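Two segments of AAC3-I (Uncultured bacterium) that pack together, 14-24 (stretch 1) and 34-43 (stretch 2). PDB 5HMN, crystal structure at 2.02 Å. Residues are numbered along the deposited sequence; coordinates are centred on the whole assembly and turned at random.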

# COMPACT_ATOMS: atom_id res chain seq x y z
N GLU C 14 15.03 3.38 -17.91
CA GLU C 14 15.84 4.16 -16.99
C GLU C 14 16.10 3.48 -15.65
O GLU C 14 15.98 4.10 -14.60
N VAL C 15 16.46 2.20 -15.71
CA VAL C 15 16.81 1.44 -14.51
C VAL C 15 18.05 2.04 -13.84
O VAL C 15 18.17 2.06 -12.62
N ALA C 16 18.96 2.56 -14.67
CA ALA C 16 20.16 3.21 -14.18
C ALA C 16 19.84 4.38 -13.25
O ALA C 16 20.48 4.56 -12.22
N LEU C 17 18.83 5.16 -13.62
CA LEU C 17 18.38 6.28 -12.79
C LEU C 17 17.79 5.78 -11.47
O LEU C 17 17.96 6.40 -10.43
N MET C 18 17.10 4.65 -11.54
CA MET C 18 16.49 4.06 -10.35
C MET C 18 17.57 3.66 -9.34
O MET C 18 17.40 3.85 -8.14
N GLU C 19 18.69 3.14 -9.85
CA GLU C 19 19.81 2.71 -9.01
C GLU C 19 20.43 3.87 -8.25
O GLU C 19 20.82 3.73 -7.09
N THR C 20 20.55 5.01 -8.92
CA THR C 20 21.09 6.21 -8.30
C THR C 20 20.09 6.75 -7.27
O THR C 20 20.48 7.22 -6.20
N LEU C 21 18.81 6.66 -7.60
CA LEU C 21 17.75 7.10 -6.70
C LEU C 21 17.78 6.29 -5.41
O LEU C 21 17.55 6.84 -4.33
N LEU C 22 18.08 5.00 -5.52
CA LEU C 22 18.21 4.15 -4.34
C LEU C 22 19.30 4.66 -3.41
O LEU C 22 19.16 4.60 -2.19
N ALA C 23 20.39 5.16 -3.98
CA ALA C 23 21.48 5.74 -3.19
C ALA C 23 21.05 7.03 -2.49
O ALA C 23 21.48 7.32 -1.38
N THR C 24 20.19 7.79 -3.15
CA THR C 24 19.62 9.00 -2.55
C THR C 24 18.72 8.66 -1.36
O THR C 24 18.77 9.33 -0.33
N THR C 34 20.18 -1.14 3.36
CA THR C 34 18.89 -1.64 2.90
C THR C 34 18.62 -1.28 1.44
O THR C 34 18.07 -2.09 0.69
N TYR C 35 19.03 -0.08 1.03
CA TYR C 35 18.66 0.44 -0.28
C TYR C 35 19.70 0.19 -1.37
O TYR C 35 19.37 0.21 -2.55
N THR C 36 20.95 -0.05 -0.98
CA THR C 36 22.01 -0.27 -1.95
C THR C 36 22.82 -1.54 -1.68
O THR C 36 23.63 -1.94 -2.51
N GLY C 37 22.59 -2.17 -0.53
CA GLY C 37 23.38 -3.33 -0.13
C GLY C 37 23.05 -4.60 -0.88
O GLY C 37 23.86 -5.52 -0.94
N ASN C 38 21.85 -4.66 -1.45
CA ASN C 38 21.43 -5.83 -2.21
C ASN C 38 20.46 -5.44 -3.32
O ASN C 38 19.31 -5.88 -3.34
N ARG C 39 20.95 -4.62 -4.25
CA ARG C 39 20.14 -4.10 -5.35
C ARG C 39 19.62 -5.23 -6.24
O ARG C 39 20.30 -6.23 -6.45
N PRO C 40 18.40 -5.06 -6.77
CA PRO C 40 17.79 -6.03 -7.69
C PRO C 40 18.52 -6.11 -9.02
O PRO C 40 19.35 -5.25 -9.31
N ARG C 41 18.20 -7.12 -9.83
CA ARG C 41 18.75 -7.21 -11.18
C ARG C 41 18.03 -6.22 -12.07
O ARG C 41 16.91 -5.80 -11.76
N GLY C 42 18.66 -5.85 -13.18
CA GLY C 42 18.07 -4.91 -14.12
C GLY C 42 16.74 -5.40 -14.65
O GLY C 42 15.83 -4.61 -14.91
N ALA C 43 16.62 -6.72 -14.81
CA ALA C 43 15.40 -7.33 -15.32
C ALA C 43 14.24 -7.13 -14.34
O ALA C 43 13.15 -6.75 -14.74

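This is a small, mostly van der Waals contact in which one side of a helix, residues 15 to 24, is covered by helical residues, the loop after them and the start of the next helix, with no hydrogen bond crossing between the two stretches and a single loose pairing of opposite charges. Only 361 Å² is buried, both sides summed, and the touching residues of the helix, Val-15, Glu-19, Leu-22 and Ala-23, follow the spacing of three and four that puts successive turns on one face. The second stretch runs antiparallel to it in register: Tyr-35 and Thr-36 lie near Leu-22 and Ala-23, Arg-39 near Glu-19, and Gly-42 near Val-15.

The tightest packing is at the Leu-22 end, where the CA atoms of Leu-22 and Tyr-35 are 5.5 Å apart. Leu-22, buried and in the m, t rotamer, gives up more area to the other stretch than any other residue here. Its CA-to-CB bond points sideways, and its backbone also takes part: Leu-22 O sits 3.4 Å from Tyr-35 CB. Tyr-35 directs its CA-to-CB bond toward the helix, but with chi1 at m the ring leads away, leaving the near side of the ring to meet the leucine, CD1 of Tyr-35 to CD2 of Leu-22 at 4.3 Å. The hydroxyl at the far end is hydrogen-bonded elsewhere in the structure, so the aromatic residue serves two neighbourhoods at once.

Thr-36 takes the p rotamer and offers its methyl to the helix. Thr-36 CG2 lies 3.7 Å from Ala-23 CA, 4.2 Å from Ala-23 CB and 3.9 Å from Leu-22 O, while Thr-36 OG1 is hydrogen-bonded to a residue just outside the stretch. The threonine thus acts as an apolar group toward the helix and keeps its polar atom occupied.

In the middle the backbones stand farther apart, 7.7 Å between the CA atoms of Glu-19 and Arg-39, and longer side chains bridge the gap. Glu-19 starts sideways, with chi1 at m and chi2 off-well at -30°, and its end comes nearer, placing OE1 3.4 Å from Arg-39 CB. The CA-to-CB bond of Arg-39 is directed toward the helix, and chi1 to chi3 are m, t, t. The charges are complementary, yet Glu-19 OE1 is 4.4 Å from Arg-39 NE and well out of the guanidinium plane, with no N-H aimed at it. What remains is a carboxylate oxygen resting against the aliphatic base of Arg-39, with charge attraction at a distance, not a salt bridge.

At the other end Val-15, with chi1 at t, directs its CA-to-CB bond toward the second stretch, where its CG2 lies 3.9 Å from Gly-42 O at the start of the next helix. Gly-42 brings only backbone to this contact, although there is room for a CB at its position. The rule to read here is economical: at the closest backbone approach a carbonyl meets Tyr-35 CB and Thr-36 CG2, where the backbones part Glu-19 and Arg-39 span the gap, and the tyrosine and threonine hydroxyls find their hydrogen bonds outside the interface.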

# COMPACT_ATOMS: atom_id res chain seq x y z
CB GLU C 14 15.18 5.52 -16.75
CG GLU C 14 15.20 6.43 -17.97
CD GLU C 14 14.27 7.61 -17.83
OE1 GLU C 14 13.42 7.60 -16.92
OE2 GLU C 14 14.38 8.56 -18.64
CB VAL C 15 17.06 -0.05 -14.83
CG1 VAL C 15 17.58 -0.79 -13.61
CG2 VAL C 15 15.78 -0.70 -15.35
CB ALA C 16 21.01 3.68 -15.35
CB LEU C 17 17.35 7.13 -13.54
CG LEU C 17 17.86 8.40 -14.22
CD1 LEU C 17 19.03 8.10 -15.13
CD2 LEU C 17 16.74 9.08 -15.00
CB MET C 18 15.65 2.84 -10.74
CG MET C 18 14.85 2.25 -9.59
SD MET C 18 13.47 3.30 -9.14
CE MET C 18 13.24 2.85 -7.43
CB GLU C 19 20.88 2.03 -9.86
CG GLU C 19 20.49 0.64 -10.33
CD GLU C 19 19.57 -0.06 -9.36
OE1 GLU C 19 20.08 -0.73 -8.43
OE2 GLU C 19 18.33 0.05 -9.51
CB THR C 20 21.40 7.29 -9.35
OG1 THR C 20 22.30 6.75 -10.32
CG2 THR C 20 22.03 8.51 -8.69
CB LEU C 21 16.39 6.99 -7.38
CG LEU C 21 15.19 7.46 -6.55
CD1 LEU C 21 15.43 8.87 -6.05
CD2 LEU C 21 13.91 7.38 -7.37
CB LEU C 22 18.50 2.70 -4.76
CG LEU C 22 17.35 1.92 -5.39
CD1 LEU C 22 17.78 0.50 -5.74
CD2 LEU C 22 16.15 1.89 -4.47
CB ALA C 23 22.70 5.99 -4.07
CB THR C 24 18.81 9.80 -3.59
OG1 THR C 24 19.68 10.23 -4.63
CG2 THR C 24 18.15 11.01 -2.94
CB THR C 34 17.75 -1.10 3.78
OG1 THR C 34 17.98 -1.46 5.14
CG2 THR C 34 16.41 -1.67 3.33
CB TYR C 35 18.37 1.94 -0.19
CG TYR C 35 17.06 2.25 0.49
CD1 TYR C 35 15.87 2.29 -0.22
CD2 TYR C 35 17.00 2.49 1.86
CE1 TYR C 35 14.66 2.56 0.40
CE2 TYR C 35 15.80 2.76 2.50
CZ TYR C 35 14.64 2.79 1.76
OH TYR C 35 13.44 3.06 2.38
CB THR C 36 22.99 0.92 -2.00
OG1 THR C 36 23.67 1.05 -0.75
CG2 THR C 36 22.24 2.22 -2.31
CB ASN C 38 20.79 -6.87 -1.29
CG ASN C 38 20.77 -8.26 -1.91
OD1 ASN C 38 20.80 -8.42 -3.13
ND2 ASN C 38 20.72 -9.28 -1.05
CB ARG C 39 20.95 -3.11 -6.18
CG ARG C 39 21.69 -2.07 -5.36
CD ARG C 39 22.63 -1.25 -6.23
NE ARG C 39 23.31 -0.20 -5.47
CZ ARG C 39 24.52 0.25 -5.75
NH1 ARG C 39 25.20 -0.26 -6.77
NH2 ARG C 39 25.07 1.21 -5.01
CB PRO C 40 16.37 -5.49 -7.89
CG PRO C 40 16.13 -4.58 -6.73
CD PRO C 40 17.47 -3.97 -6.44
CB ARG C 41 18.60 -8.62 -11.73
CG ARG C 41 18.93 -9.70 -10.74
CD ARG C 41 18.16 -10.97 -11.05
NE ARG C 41 18.32 -11.98 -10.02
CZ ARG C 41 17.81 -13.21 -10.08
NH1 ARG C 41 17.10 -13.58 -11.14
NH2 ARG C 41 18.01 -14.07 -9.09
CB ALA C 43 15.62 -8.81 -15.59